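Local coordinates for protein toxin PAU_02230 (Photorhabdus asymbiotica subsp. asymbiotica ATCC 43949, PDB 6HV6) that is a bacterial toxin, PaTox, whose alpha-beta fold includes a six-stranded antiparallel sheet, at residues Glu198-Val204 / Leu240-His244. The protein carries 1 engineered substitution. Sequence-based numbering, arbitrary orientation.
Sequences EALPESV and LKELH. Engineered in segment 198-204: A199 (natural residue Cys). With EPE (4-(2-hydroxyethyl)-1-piperazine ethanesulfonic acid), chain H.
H244 and E198 show how a histidine can be fixed in rotation by a carboxylate at its edge and apolar carbon over one face. ND1 of H244 donates to OE1 of E198 at 2.6 Å in a nearly straight bond (164°); the oxygen lies close to the ring plane, whereas the carboxylate, turned almost perpendicular to the ring (89°), receives the proton from above its own plane. A bend at chi2 turns the E198 chain so that its carboxylate reaches that edge. Over one face sits CD of P201, 3.8 Å from the centroid of the H244 ring in a CH-pi contact, with CB of L200 over the same face, both displaced toward the rim. E198 is the N-cap residue of helix 199-211; the axes of 199-204 and 240-244 cross at 96°, 8.2 Å apart at closest. A199, an engineered replacement for cysteine, starts that helix, where the backbone N of L200 holds O1S of EPE at 2.8 Å; H244 NE2 adds a weak bond to O2S, and OG1 of T290 also hydrogen-bonds to EPE. Deeper in, CG of P201 comes within 3.2 Å of the backbone O of L240, a close carbon-oxygen contact, and CB of P201 packs on CD2 of L240 (3.7 Å) and CG of L243 (3.8 Å). Both methyls of L240 come equally close to CG of E202, the two side chains crossing at about a right angle, and the E202 carboxylate bonds weakly to Y191.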
loop_
_atom_site.group_PDB
_atom_site.type_symbol
_atom_site.label_atom_id
_atom_site.label_comp_id
_atom_site.label_asym_id
_atom_site.label_seq_id
_atom_site.Cartn_x
_atom_site.Cartn_y
_atom_site.Cartn_z
ATOM N N GLU A 198 -3.683 0.683 -5.398
ATOM C CA GLU A 198 -4.664 -0.131 -6.103
ATOM C C GLU A 198 -5.685 -0.706 -5.127
ATOM O O GLU A 198 -6.166 -1.817 -5.291
ATOM C CB GLU A 198 -3.987 -1.241 -6.908
ATOM C CG GLU A 198 -3.119 -0.732 -8.051
ATOM C CD GLU A 198 -3.914 0.014 -9.108
ATOM O OE1 GLU A 198 -5.152 -0.164 -9.148
ATOM O OE2 GLU A 198 -3.298 0.786 -9.887
ATOM N N ALA A 199 -6.047 0.077 -4.114
ATOM C CA ALA A 199 -6.872 -0.438 -3.028
ATOM C C ALA A 199 -8.271 -0.826 -3.502
ATOM O O ALA A 199 -8.851 -1.783 -2.982
ATOM C CB ALA A 199 -6.949 0.604 -1.903
ATOM N N LEU A 200 -8.843 -0.102 -4.472
ATOM C CA LEU A 200 -10.173 -0.457 -4.962
ATOM C C LEU A 200 -10.193 -1.845 -5.606
ATOM O O LEU A 200 -10.975 -2.699 -5.161
ATOM C CB LEU A 200 -10.701 0.633 -5.907
ATOM C CG LEU A 200 -11.987 0.304 -6.686
ATOM C CD1 LEU A 200 -13.165 0.022 -5.754
ATOM C CD2 LEU A 200 -12.349 1.430 -7.664
ATOM N N PRO A 201 -9.372 -2.133 -6.622
ATOM C CA PRO A 201 -9.420 -3.488 -7.194
ATOM C C PRO A 201 -8.920 -4.547 -6.232
ATOM O O PRO A 201 -9.400 -5.684 -6.293
ATOM C CB PRO A 201 -8.525 -3.387 -8.439
ATOM C CG PRO A 201 -7.584 -2.238 -8.124
ATOM C CD PRO A 201 -8.438 -1.261 -7.356
ATOM N N GLU A 202 -7.955 -4.221 -5.364
ATOM C CA GLU A 202 -7.523 -5.188 -4.362
ATOM C C GLU A 202 -8.693 -5.597 -3.477
ATOM O O GLU A 202 -8.907 -6.786 -3.223
ATOM C CB GLU A 202 -6.369 -4.603 -3.532
ATOM C CG GLU A 202 -5.059 -4.580 -4.326
ATOM C CD GLU A 202 -4.030 -3.593 -3.791
ATOM O OE1 GLU A 202 -4.344 -2.782 -2.898
ATOM O OE2 GLU A 202 -2.885 -3.643 -4.275
ATOM N N SER A 203 -9.471 -4.618 -3.014
ATOM C CA SER A 203 -10.611 -4.908 -2.144
ATOM C C SER A 203 -11.662 -5.750 -2.862
ATOM O O SER A 203 -12.166 -6.731 -2.307
ATOM C CB SER A 203 -11.233 -3.601 -1.657
ATOM O OG SER A 203 -10.346 -2.885 -0.813
ATOM N N VAL A 204 -12.006 -5.378 -4.097
ATOM C CA VAL A 204 -12.999 -6.128 -4.870
ATOM C C VAL A 204 -12.519 -7.548 -5.131
ATOM O O VAL A 204 -13.282 -8.511 -4.981
ATOM C CB VAL A 204 -13.316 -5.397 -6.188
ATOM C CG1 VAL A 204 -14.152 -6.284 -7.107
ATOM C CG2 VAL A 204 -14.037 -4.091 -5.907
ATOM N N LEU A 240 -5.177 -5.725 -11.811
ATOM C CA LEU A 240 -5.651 -4.756 -10.825
ATOM C C LEU A 240 -5.883 -3.398 -11.472
ATOM O O LEU A 240 -6.922 -2.761 -11.252
ATOM C CB LEU A 240 -4.650 -4.645 -9.667
ATOM C CG LEU A 240 -4.572 -5.823 -8.687
ATOM C CD1 LEU A 240 -3.391 -5.642 -7.738
ATOM C CD2 LEU A 240 -5.856 -5.958 -7.886
ATOM N N LYS A 241 -4.927 -2.938 -12.289
ATOM C CA LYS A 241 -5.110 -1.660 -12.971
ATOM C C LYS A 241 -6.340 -1.688 -13.860
ATOM O O LYS A 241 -7.066 -0.694 -13.957
ATOM C CB LYS A 241 -3.870 -1.293 -13.789
ATOM C CG LYS A 241 -2.751 -0.684 -12.961
ATOM C CD LYS A 241 -1.742 0.040 -13.832
ATOM C CE LYS A 241 -1.097 -0.918 -14.819
ATOM N NZ LYS A 241 0.058 -0.330 -15.574
ATOM N N GLU A 242 -6.605 -2.823 -14.500
ATOM C CA GLU A 242 -7.749 -2.903 -15.395
ATOM C C GLU A 242 -9.053 -2.982 -14.615
ATOM O O GLU A 242 -10.041 -2.331 -14.979
ATOM C CB GLU A 242 -7.602 -4.108 -16.322
ATOM C CG GLU A 242 -8.748 -4.261 -17.306
ATOM C CD GLU A 242 -8.798 -3.146 -18.335
ATOM O OE1 GLU A 242 -7.796 -2.405 -18.463
ATOM O OE2 GLU A 242 -9.842 -3.019 -19.016
ATOM N N LEU A 243 -9.082 -3.788 -13.552
ATOM C CA LEU A 243 -10.260 -3.836 -12.691
ATOM C C LEU A 243 -10.544 -2.466 -12.084
ATOM O O LEU A 243 -11.711 -2.097 -11.875
ATOM C CB LEU A 243 -10.048 -4.892 -11.601
ATOM C CG LEU A 243 -11.152 -5.145 -10.573
ATOM C CD1 LEU A 243 -12.503 -5.455 -11.244
ATOM C CD2 LEU A 243 -10.731 -6.282 -9.673
ATOM N N HIS A 244 -9.488 -1.684 -11.840
ATOM C CA HIS A 244 -9.644 -0.344 -11.271
ATOM C C HIS A 244 -10.456 0.573 -12.184
ATOM O O HIS A 244 -11.213 1.428 -11.705
ATOM C CB HIS A 244 -8.262 0.255 -11.010
ATOM C CG HIS A 244 -8.248 1.313 -9.952
ATOM N ND1 HIS A 244 -7.152 1.537 -9.147
ATOM C CD2 HIS A 244 -9.183 2.220 -9.577
ATOM C CE1 HIS A 244 -7.417 2.526 -8.312
ATOM N NE2 HIS A 244 -8.644 2.954 -8.549
HETATM N N1 EPE H . -6.377 6.958 -5.039
HETATM C C9 EPE H . -6.793 5.614 -5.471
HETATM C C10 EPE H . -7.352 4.903 -4.243
HETATM S S EPE H . -8.616 3.702 -4.555
HETATM O O1S EPE H . -7.881 2.503 -5.111
HETATM O O2S EPE H . -9.516 4.267 -5.534
HETATM O O3S EPE H . -9.229 3.401 -3.283
#